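Local structure of CD1-2 antigen (Gallus gallus, 3DBX) at residues F12-T18 and T30-A36; L21-T27 and I81-H85; N49-C53 and K67-S71. The protein probably presents lipid antigens at the cell surface, holding a fatty acid in the hydrophobic groove of an MHC-like fold paired with beta-2-microglobulin. All coordinates share one frame. Residue numbers count along the deposited sequence, not the author numbering.

Contact 1 (F12-T18 and T30-A36); sequences FFQLFYT and TGMALLA
This is an antiparallel strand pairing, the hairpin made by strands 12-21 and 27-35 in the middle of the sheet that floors the MHC-like groove. The two axes run 4.7 Å apart at 179°, and the register sets Phe13 against Leu35, Leu15 against Ala33 and Tyr17 against Gly31 as non-hydrogen-bonded pairs. Alternating with them are the hydrogen-bonded pairs: Gln14 N to Leu34 O 2.9 Å and Leu34 N to Gln14 O 2.8 Å, Phe16 N to Met32 O 3.0 Å and Met32 N to Phe16 O 2.9 Å, Thr18 N to Thr30 O 2.9 Å and Thr30 N to Thr18 O 3.1 Å. Ala36, at phi 50°, leaves the strand but still gives its N to Phe12 O at 3.1 Å.

On the face carrying Phe13, Leu15 and Tyr17, Leu15 CD2 packs on Ala33 CB at 3.5 Å, and Gly31 CA lies over the Tyr17 ring, 4.2 Å from CD1; a CB there would clash with that ring. Helix 156-180 covers Phe13, Leu15 and Leu35. On the other face, Phe16 (chi1 m) sets CE2 3.6 Å from Leu34 CD1 and packs against the beta-2-microglobulin chain, while one water joins Thr18 OG1 (2.8 Å) to Thr30 OG1 (2.6 Å). A sheet with lipid and helix on one face and beta-2-microglobulin on the other is the platform of the MHC class I and CD1 fold.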
loop_
_atom_site.group_PDB
_atom_site.type_symbol
_atom_site.label_atom_id
_atom_site.label_comp_id
_atom_site.label_asym_id
_atom_site.label_seq_id
_atom_site.Cartn_x
_atom_site.Cartn_y
_atom_site.Cartn_z
ATOM N N PHE A 12 8.201 -11.620 -5.861
ATOM C CA PHE A 12 6.908 -11.137 -6.329
ATOM C C PHE A 12 7.093 -9.714 -6.838
ATOM O O PHE A 12 7.269 -8.756 -6.055
ATOM C CB PHE A 12 5.859 -11.199 -5.198
ATOM C CG PHE A 12 4.413 -10.910 -5.637
ATOM C CD1 PHE A 12 4.015 -10.978 -6.966
ATOM C CD2 PHE A 12 3.439 -10.614 -4.682
ATOM C CE1 PHE A 12 2.680 -10.730 -7.345
ATOM C CE2 PHE A 12 2.115 -10.381 -5.052
ATOM C CZ PHE A 12 1.742 -10.438 -6.392
ATOM N N PHE A 13 7.058 -9.594 -8.157
ATOM C CA PHE A 13 7.200 -8.325 -8.860
ATOM C C PHE A 13 5.829 -7.785 -9.268
ATOM O O PHE A 13 5.052 -8.499 -9.881
ATOM C CB PHE A 13 8.051 -8.541 -10.108
ATOM C CG PHE A 13 8.363 -7.286 -10.842
ATOM C CD1 PHE A 13 9.192 -6.313 -10.267
ATOM C CD2 PHE A 13 7.837 -7.058 -12.100
ATOM C CE1 PHE A 13 9.496 -5.133 -10.947
ATOM C CE2 PHE A 13 8.127 -5.872 -12.784
ATOM C CZ PHE A 13 8.969 -4.921 -12.205
ATOM N N GLN A 14 5.545 -6.533 -8.910
ATOM C CA GLN A 14 4.270 -5.890 -9.202
ATOM C C GLN A 14 4.452 -4.498 -9.774
ATOM O O GLN A 14 5.383 -3.791 -9.410
ATOM C CB GLN A 14 3.425 -5.774 -7.936
ATOM C CG GLN A 14 2.953 -7.096 -7.369
ATOM C CD GLN A 14 1.995 -6.883 -6.206
ATOM O OE1 GLN A 14 0.789 -6.800 -6.396
ATOM N NE2 GLN A 14 2.539 -6.780 -5.000
ATOM N N LEU A 15 3.511 -4.112 -10.639
ATOM C CA LEU A 15 3.465 -2.821 -11.271
ATOM C C LEU A 15 2.064 -2.243 -11.041
ATOM O O LEU A 15 1.049 -2.917 -11.251
ATOM C CB LEU A 15 3.709 -2.961 -12.777
ATOM C CG LEU A 15 5.060 -3.407 -13.320
ATOM C CD1 LEU A 15 4.950 -3.768 -14.822
ATOM C CD2 LEU A 15 6.100 -2.326 -13.129
ATOM N N PHE A 16 2.021 -0.989 -10.625
ATOM C CA PHE A 16 0.777 -0.264 -10.376
ATOM C C PHE A 16 0.815 1.048 -11.182
ATOM O O PHE A 16 1.684 1.865 -10.947
ATOM C CB PHE A 16 0.732 0.113 -8.880
ATOM C CG PHE A 16 0.673 -1.061 -7.956
ATOM C CD1 PHE A 16 -0.541 -1.528 -7.499
ATOM C CD2 PHE A 16 1.830 -1.706 -7.549
ATOM C CE1 PHE A 16 -0.603 -2.643 -6.639
ATOM C CE2 PHE A 16 1.783 -2.817 -6.700
ATOM C CZ PHE A 16 0.578 -3.279 -6.246
ATOM N N TYR A 17 -0.127 1.272 -12.086
ATOM C CA TYR A 17 -0.137 2.489 -12.909
ATOM C C TYR A 17 -1.500 3.146 -12.845
ATOM O O TYR A 17 -2.494 2.452 -12.933
ATOM C CB TYR A 17 0.153 2.163 -14.374
ATOM C CG TYR A 17 1.613 2.029 -14.688
ATOM C CD1 TYR A 17 2.321 3.077 -15.249
ATOM C CD2 TYR A 17 2.302 0.863 -14.388
ATOM C CE1 TYR A 17 3.699 2.962 -15.533
ATOM C CE2 TYR A 17 3.687 0.739 -14.664
ATOM C CZ TYR A 17 4.365 1.793 -15.227
ATOM O OH TYR A 17 5.719 1.668 -15.513
ATOM N N THR A 18 -1.513 4.474 -12.717
ATOM C CA THR A 18 -2.737 5.302 -12.708
ATOM C C THR A 18 -2.602 6.367 -13.799
ATOM O O THR A 18 -1.604 7.119 -13.861
ATOM C CB THR A 18 -2.951 5.969 -11.358
ATOM O OG1 THR A 18 -3.051 4.959 -10.347
ATOM C CG2 THR A 18 -4.211 6.816 -11.339
ATOM N N THR A 30 0.861 8.381 -12.542
ATOM C CA THR A 30 1.662 7.833 -11.451
ATOM C C THR A 30 1.896 6.367 -11.756
ATOM O O THR A 30 1.092 5.730 -12.442
ATOM C CB THR A 30 0.944 7.955 -10.070
ATOM O OG1 THR A 30 -0.296 7.243 -10.119
ATOM C CG2 THR A 30 0.660 9.409 -9.738
ATOM N N GLY A 31 3.008 5.839 -11.275
ATOM C CA GLY A 31 3.259 4.412 -11.408
ATOM C C GLY A 31 4.423 3.984 -10.543
ATOM O O GLY A 31 5.370 4.757 -10.287
ATOM N N MET A 32 4.337 2.749 -10.081
ATOM C CA MET A 32 5.368 2.167 -9.207
ATOM C C MET A 32 5.630 0.731 -9.563
ATOM O O MET A 32 4.710 0.021 -9.916
ATOM C CB MET A 32 4.890 2.197 -7.768
ATOM C CG MET A 32 6.018 1.870 -6.791
ATOM S SD MET A 32 5.384 1.971 -5.147
ATOM C CE MET A 32 4.750 3.634 -5.118
ATOM N N ALA A 33 6.889 0.310 -9.469
ATOM C CA ALA A 33 7.244 -1.094 -9.537
ATOM C C ALA A 33 7.780 -1.539 -8.181
ATOM O O ALA A 33 8.627 -0.850 -7.594
ATOM C CB ALA A 33 8.300 -1.323 -10.617
ATOM N N LEU A 34 7.341 -2.714 -7.725
ATOM C CA LEU A 34 7.702 -3.248 -6.391
ATOM C C LEU A 34 8.249 -4.653 -6.516
ATOM O O LEU A 34 7.738 -5.421 -7.302
ATOM C CB LEU A 34 6.447 -3.335 -5.483
ATOM C CG LEU A 34 5.682 -2.109 -4.999
ATOM C CD1 LEU A 34 4.453 -2.617 -4.274
ATOM C CD2 LEU A 34 6.482 -1.369 -3.992
ATOM N N LEU A 35 9.279 -4.969 -5.734
ATOM C CA LEU A 35 9.662 -6.340 -5.460
ATOM C C LEU A 35 9.434 -6.507 -3.959
ATOM O O LEU A 35 9.977 -5.720 -3.191
ATOM C CB LEU A 35 11.135 -6.610 -5.842
ATOM C CG LEU A 35 11.616 -8.064 -5.759
ATOM C CD1 LEU A 35 10.919 -8.936 -6.775
ATOM C CD2 LEU A 35 13.150 -8.190 -5.902
ATOM N N ALA A 36 8.654 -7.518 -3.546
ATOM C CA ALA A 36 8.064 -7.573 -2.195
ATOM C C ALA A 36 7.363 -6.230 -1.878
ATOM O O ALA A 36 6.511 -5.799 -2.654
ATOM C CB ALA A 36 9.125 -7.938 -1.126
HETATM O O HOH W 1 5.377 -7.205 -4.675
HETATM O O HOH W 2 -0.711 5.036 -8.902
#

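Contact 2 (L21-T27 and I81-H85); sequences LGNVSST and IRFMH. With NAG (2-acetamido-2-deoxy-beta-D-glucopyranose), chain C; PLM (palmitic acid), chain F.
His85, Leu21 and Thr27 carry most of this contact, in which the loop between strands 12-21 and 27-35 meets one turn of helix 77-89. His85, with 84 Å² covered, leaves the helix with its CA-CB bond toward the loop (chi1 -84°, chi2 -79°) and brings its imidazole up against both ends of the loop, Leu21 and Thr27. Leu21 (chi1 m, chi2 p) supplies a CH-pi contact: its CG sits 3.8 Å from the centroid of the His85 ring, over the face, and its CD2 reaches Met84 CB at 4.0 Å. From the other end of the loop, Thr27 (chi1 m) meets the ring edge, where Thr27 OG1 and His85 NE2 form a 3.1 Å hydrogen bond; the same OG1 touches Ile81 CG2 at 3.6 Å.

The backbone turns back through a type I beta turn from Asn23 to Ser26, closed by Ser26 N to Asn23 O at 3.2 Å, and Val24 O comes within 3.5 Å of His85 CE1. Asn23 points away from the helix and bears an N-linked glycan on ND2. Along the helix, His85 N bonds Ile81 O at 3.0 Å. Phe83 and Arg82 turn to the lipid side, with Phe83 CG 3.6 Å from C7 of the palmitic acid and Arg82 NH1 2.9 Å from its O1.

With ND1 hydrogen-bonded to Tyr95 OH, both His85 ring nitrogens have partners, so the imidazole is held by polar edges and an apolar face together.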
loop_
_atom_site.group_PDB
_atom_site.type_symbol
_atom_site.label_atom_id
_atom_site.label_comp_id
_atom_site.label_asym_id
_atom_site.label_seq_id
_atom_site.Cartn_x
_atom_site.Cartn_y
_atom_site.Cartn_z
ATOM N N LEU A 21 -6.933 10.991 -16.813
ATOM C CA LEU A 21 -7.161 11.670 -18.050
ATOM C C LEU A 21 -8.094 12.859 -17.774
ATOM O O LEU A 21 -9.312 12.746 -17.867
ATOM C CB LEU A 21 -7.753 10.673 -19.055
ATOM C CG LEU A 21 -6.834 9.768 -19.893
ATOM C CD1 LEU A 21 -5.666 9.188 -19.135
ATOM C CD2 LEU A 21 -7.633 8.679 -20.628
ATOM N N GLY A 22 -7.475 13.989 -17.426
ATOM C CA GLY A 22 -8.159 15.244 -17.097
ATOM C C GLY A 22 -9.072 15.791 -18.163
ATOM O O GLY A 22 -10.285 15.752 -18.007
ATOM N N ASN A 23 -8.486 16.339 -19.226
ATOM C CA ASN A 23 -9.208 16.729 -20.447
ATOM C C ASN A 23 -8.522 16.104 -21.665
ATOM O O ASN A 23 -7.645 15.245 -21.521
ATOM C CB ASN A 23 -9.319 18.263 -20.592
ATOM C CG ASN A 23 -7.995 18.987 -20.365
ATOM O OD1 ASN A 23 -6.924 18.403 -20.524
ATOM N ND2 ASN A 23 -8.070 20.274 -20.000
ATOM N N VAL A 24 -8.906 16.525 -22.859
ATOM C CA VAL A 24 -8.318 15.956 -24.074
ATOM C C VAL A 24 -6.765 16.097 -24.124
ATOM O O VAL A 24 -6.057 15.140 -24.436
ATOM C CB VAL A 24 -9.051 16.467 -25.335
ATOM C CG1 VAL A 24 -8.892 17.972 -25.493
ATOM C CG2 VAL A 24 -8.595 15.711 -26.569
ATOM N N SER A 25 -6.267 17.274 -23.747
ATOM C CA SER A 25 -4.836 17.585 -23.732
ATOM C C SER A 25 -4.098 17.268 -22.426
ATOM O O SER A 25 -2.920 17.624 -22.276
ATOM C CB SER A 25 -4.610 19.059 -24.113
ATOM O OG SER A 25 -5.660 19.901 -23.653
ATOM N N SER A 26 -4.757 16.586 -21.492
ATOM C CA SER A 26 -4.146 16.374 -20.183
ATOM C C SER A 26 -4.127 14.917 -19.680
ATOM O O SER A 26 -5.167 14.253 -19.568
ATOM C CB SER A 26 -4.751 17.324 -19.133
ATOM O OG SER A 26 -4.071 17.231 -17.888
ATOM N N THR A 27 -2.921 14.435 -19.395
ATOM C CA THR A 27 -2.733 13.190 -18.681
ATOM C C THR A 27 -1.847 13.482 -17.489
ATOM O O THR A 27 -0.828 14.174 -17.610
ATOM C CB THR A 27 -2.046 12.093 -19.542
ATOM O OG1 THR A 27 -2.607 12.073 -20.857
ATOM C CG2 THR A 27 -2.232 10.727 -18.904
ATOM N N ILE A 81 -1.222 5.260 -22.683
ATOM C CA ILE A 81 -1.892 6.552 -22.561
ATOM C C ILE A 81 -2.761 6.825 -23.786
ATOM O O ILE A 81 -3.932 7.147 -23.648
ATOM C CB ILE A 81 -0.881 7.700 -22.382
ATOM C CG1 ILE A 81 -0.239 7.632 -21.009
ATOM C CG2 ILE A 81 -1.545 9.082 -22.617
ATOM C CD1 ILE A 81 1.151 8.161 -21.017
ATOM N N ARG A 82 -2.197 6.680 -24.982
ATOM C CA ARG A 82 -2.962 6.888 -26.202
ATOM C C ARG A 82 -4.058 5.838 -26.396
ATOM O O ARG A 82 -5.140 6.166 -26.853
ATOM C CB ARG A 82 -2.051 6.970 -27.429
ATOM C CG ARG A 82 -2.763 7.502 -28.672
ATOM C CD ARG A 82 -1.794 8.035 -29.737
ATOM N NE ARG A 82 -0.600 7.197 -29.827
ATOM C CZ ARG A 82 -0.533 6.071 -30.532
ATOM N NH1 ARG A 82 -1.601 5.649 -31.218
ATOM N NH2 ARG A 82 0.601 5.369 -30.549
ATOM N N PHE A 83 -3.794 4.591 -26.028
ATOM C CA PHE A 83 -4.833 3.566 -26.053
ATOM C C PHE A 83 -5.999 3.905 -25.117
ATOM O O PHE A 83 -7.152 3.622 -25.446
ATOM C CB PHE A 83 -4.264 2.204 -25.668
ATOM C CG PHE A 83 -5.269 1.089 -25.749
ATOM C CD1 PHE A 83 -5.707 0.615 -26.987
ATOM C CD2 PHE A 83 -5.787 0.517 -24.586
ATOM C CE1 PHE A 83 -6.639 -0.415 -27.065
ATOM C CE2 PHE A 83 -6.727 -0.510 -24.653
ATOM C CZ PHE A 83 -7.151 -0.978 -25.890
ATOM N N MET A 84 -5.701 4.494 -23.956
ATOM C CA MET A 84 -6.766 4.859 -23.004
ATOM C C MET A 84 -7.575 6.074 -23.464
ATOM O O MET A 84 -8.804 6.056 -23.387
ATOM C CB MET A 84 -6.222 5.043 -21.595
ATOM C CG MET A 84 -5.627 3.764 -20.943
ATOM S SD MET A 84 -6.669 2.279 -21.010
ATOM C CE MET A 84 -5.548 1.066 -20.314
ATOM N N HIS A 85 -6.900 7.110 -23.965
ATOM C CA HIS A 85 -7.586 8.245 -24.614
ATOM C C HIS A 85 -8.484 7.797 -25.763
ATOM O O HIS A 85 -9.554 8.362 -25.963
ATOM C CB HIS A 85 -6.593 9.297 -25.125
ATOM C CG HIS A 85 -6.152 10.282 -24.085
ATOM N ND1 HIS A 85 -6.925 11.358 -23.701
ATOM C CD2 HIS A 85 -5.015 10.359 -23.355
ATOM C CE1 HIS A 85 -6.285 12.053 -22.776
ATOM N NE2 HIS A 85 -5.122 11.466 -22.549
HETATM C C1 NAG C . -6.790 20.842 -19.614
HETATM C C2 NAG C . -7.059 22.267 -20.124
HETATM C C3 NAG C . -5.894 23.160 -19.705
HETATM C C4 NAG C . -5.773 23.129 -18.188
HETATM C C5 NAG C . -5.508 21.696 -17.695
HETATM C C6 NAG C . -5.424 21.708 -16.161
HETATM C C7 NAG C . -8.428 22.602 -22.146
HETATM C C8 NAG C . -8.792 24.057 -22.289
HETATM N N2 NAG C . -7.252 22.315 -21.571
HETATM O O3 NAG C . -6.046 24.491 -20.121
HETATM O O4 NAG C . -4.754 24.032 -17.801
HETATM O O5 NAG C . -6.497 20.788 -18.202
HETATM O O6 NAG C . -5.976 20.566 -15.543
HETATM O O7 NAG C . -9.209 21.738 -22.559
HETATM C C1 PLM F . -3.091 2.518 -29.935
HETATM O O1 PLM F . -2.591 3.581 -29.487
HETATM O O2 PLM F . -4.217 2.576 -30.482
HETATM C C2 PLM F . -2.367 1.187 -29.827
HETATM C C3 PLM F . -1.349 1.201 -28.684
HETATM C C4 PLM F . -0.743 -0.177 -28.431
HETATM C C5 PLM F . -1.526 -0.973 -27.383
HETATM C C6 PLM F . -1.120 -0.656 -25.941
HETATM C C7 PLM F . -2.304 -0.740 -24.980
HETATM C C8 PLM F . -2.254 -1.997 -24.130
HETATM C C9 PLM F . -2.755 -1.722 -22.714
HETATM C CA PLM F . -2.601 -2.988 -21.877
HETATM C CB PLM F . -2.174 -2.695 -20.445
HETATM C CC PLM F . -0.666 -2.797 -20.251
HETATM C CD PLM F . -0.245 -4.161 -19.720
HETATM C CE PLM F . 1.232 -4.358 -19.991
HETATM C CF PLM F . 1.973 -4.834 -18.748
HETATM C CG PLM F . 3.394 -4.282 -18.726
#

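Contact 3 (N49-C53 and K67-S71); sequences NLNIC and KKILS. With NAG (2-acetamido-2-deoxy-beta-D-glucopyranose), chain D.
A lysine stretched straight out from a helix to the backbone of an edge strand is what stands out here. Lys67 runs fully extended, all four chi angles t, and its NZ donates to Leu50 O at 2.9 Å. On the way Lys67 CE passes Leu50 CB at 3.9 Å, so the aliphatic part lies along Leu50 while the charge finds a carbonyl; Ile52 CD1 neighbours the ammonium end, 3.4 Å from Lys67 NZ.

Strand 50-52 and helix 67-71 stand apart, with axes 10.6 Å distant at 149°, so side chains bridge the gap. Leu50 (chi1 m, chi2 t), the most covered residue at 92 Å², points toward the helix and sets CD1 3.8 Å from Leu70 CB and 3.7 Å from Ser71 OG. That hydroxyl turns back on its own helix, donating to Lys67 O in a very short 2.5 Å bond. Asn51 points away from the helix and carries an N-linked sugar on ND2; the sugar is also hydrogen-bonded to Asp44 OD1.

Toward the sheet, Leu50 and Leu70 both rest on Met41 and Tyr17, and the Leu70 side chain comes within about 4 Å of the palmitic acid. A short helix set over one side of the sheet, with a leucine beside the lipid, is consistent with the groove wall of the CD1 fold.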
loop_
_atom_site.group_PDB
_atom_site.type_symbol
_atom_site.label_atom_id
_atom_site.label_comp_id
_atom_site.label_asym_id
_atom_site.label_seq_id
_atom_site.Cartn_x
_atom_site.Cartn_y
_atom_site.Cartn_z
ATOM N N ASN A 49 9.754 9.543 -17.031
ATOM C CA ASN A 49 10.860 8.612 -16.975
ATOM C C ASN A 49 10.740 7.766 -15.694
ATOM O O ASN A 49 10.080 8.179 -14.729
ATOM C CB ASN A 49 12.207 9.343 -17.114
ATOM C CG ASN A 49 12.352 10.075 -18.480
ATOM O OD1 ASN A 49 12.199 9.474 -19.557
ATOM N ND2 ASN A 49 12.659 11.378 -18.425
ATOM N N LEU A 50 11.336 6.577 -15.711
ATOM C CA LEU A 50 11.340 5.696 -14.551
ATOM C C LEU A 50 12.508 6.035 -13.639
ATOM O O LEU A 50 13.660 5.790 -13.990
ATOM C CB LEU A 50 11.381 4.226 -14.992
ATOM C CG LEU A 50 9.974 3.731 -15.341
ATOM C CD1 LEU A 50 9.984 2.649 -16.394
ATOM C CD2 LEU A 50 9.225 3.265 -14.108
ATOM N N ASN A 51 12.206 6.655 -12.498
ATOM C CA ASN A 51 13.193 6.873 -11.443
ATOM C C ASN A 51 13.524 5.523 -10.806
ATOM O O ASN A 51 12.629 4.736 -10.532
ATOM C CB ASN A 51 12.662 7.832 -10.363
ATOM C CG ASN A 51 12.841 9.302 -10.719
ATOM O OD1 ASN A 51 12.889 9.668 -11.902
ATOM N ND2 ASN A 51 12.926 10.163 -9.660
ATOM N N ILE A 52 14.809 5.253 -10.610
ATOM C CA ILE A 52 15.265 4.098 -9.834
ATOM C C ILE A 52 15.481 4.466 -8.349
ATOM O O ILE A 52 16.205 5.423 -8.042
ATOM C CB ILE A 52 16.523 3.504 -10.458
ATOM C CG1 ILE A 52 16.119 2.600 -11.618
ATOM C CG2 ILE A 52 17.279 2.687 -9.447
ATOM C CD1 ILE A 52 16.821 2.935 -12.894
ATOM N N CYS A 53 14.871 3.687 -7.446
ATOM C CA CYS A 53 14.724 4.058 -6.043
ATOM C C CYS A 53 15.830 3.552 -5.134
ATOM O O CYS A 53 15.970 4.029 -4.005
ATOM C CB CYS A 53 13.406 3.534 -5.489
ATOM S SG CYS A 53 11.912 4.030 -6.370
ATOM N N LYS A 67 13.011 -1.315 -18.432
ATOM C CA LYS A 67 12.771 0.117 -18.456
ATOM C C LYS A 67 12.368 0.571 -19.860
ATOM O O LYS A 67 11.622 1.531 -20.004
ATOM C CB LYS A 67 14.024 0.841 -17.953
ATOM C CG LYS A 67 13.830 2.291 -17.550
ATOM C CD LYS A 67 15.081 2.834 -16.863
ATOM C CE LYS A 67 14.959 4.335 -16.603
ATOM N NZ LYS A 67 15.943 4.820 -15.586
ATOM N N LYS A 68 12.850 -0.132 -20.890
ATOM C CA LYS A 68 12.433 0.134 -22.275
ATOM C C LYS A 68 11.042 -0.444 -22.584
ATOM O O LYS A 68 10.239 0.196 -23.271
ATOM C CB LYS A 68 13.478 -0.383 -23.275
ATOM N N ILE A 69 10.773 -1.646 -22.062
ATOM C CA ILE A 69 9.478 -2.333 -22.176
ATOM C C ILE A 69 8.342 -1.480 -21.613
ATOM O O ILE A 69 7.266 -1.356 -22.220
ATOM C CB ILE A 69 9.506 -3.693 -21.408
ATOM C CG1 ILE A 69 10.223 -4.771 -22.221
ATOM C CG2 ILE A 69 8.086 -4.151 -20.998
ATOM C CD1 ILE A 69 10.607 -6.008 -21.412
ATOM N N LEU A 70 8.588 -0.905 -20.439
ATOM C CA LEU A 70 7.580 -0.186 -19.692
ATOM C C LEU A 70 7.247 1.181 -20.291
ATOM O O LEU A 70 6.139 1.697 -20.098
ATOM C CB LEU A 70 8.021 -0.052 -18.230
ATOM C CG LEU A 70 8.175 -1.362 -17.425
ATOM C CD1 LEU A 70 8.695 -1.134 -15.993
ATOM C CD2 LEU A 70 6.881 -2.157 -17.401
ATOM N N SER A 71 8.197 1.740 -21.035
ATOM C CA SER A 71 8.103 3.108 -21.540
ATOM C C SER A 71 7.822 3.222 -23.038
ATOM O O SER A 71 6.880 3.896 -23.444
ATOM C CB SER A 71 9.393 3.850 -21.212
ATOM O OG SER A 71 9.929 3.365 -19.991
HETATM C C1 NAG D . 12.822 11.613 -9.841
HETATM C C2 NAG D . 11.981 12.245 -8.702
HETATM C C3 NAG D . 12.033 13.780 -8.728
HETATM C C4 NAG D . 13.481 14.288 -8.724
HETATM C C5 NAG D . 14.289 13.596 -9.835
HETATM C C6 NAG D . 15.781 13.871 -9.655
HETATM C C7 NAG D . 10.079 10.686 -8.276
HETATM C C8 NAG D . 8.607 10.676 -7.969
HETATM N N2 NAG D . 10.579 11.853 -8.724
HETATM O O3 NAG D . 11.299 14.307 -7.635
HETATM O O4 NAG D . 13.531 15.705 -8.836
HETATM O O5 NAG D . 14.132 12.179 -9.847
HETATM O O6 NAG D . 16.470 13.757 -10.883
HETATM O O7 NAG D . 10.746 9.663 -8.117
#

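All three contacts belong to the MHC-like domain that holds the fatty acid. Contacts 1 and 3 have centres about 11 Å apart, reach the same sheet and touch directly: Leu15 CD1 packs on Leu70 CD2 at 3.6 Å, and Tyr17 OH lies 4.1 Å from Leu50 CD2. Contact 2 is at the end of the hairpin where its strands join; its centre is about 21 Å from that of contact 1 and about 20 Å from that of contact 3, which it does not touch. Along the chain contacts 1 and 2 alternate their segments, and contact 3 is nested within the loop that contact 2 closes. Sheet floor and helices 66-71 and 77-89 border one pocket, and the hairpin end backs helix 77-89 from outside.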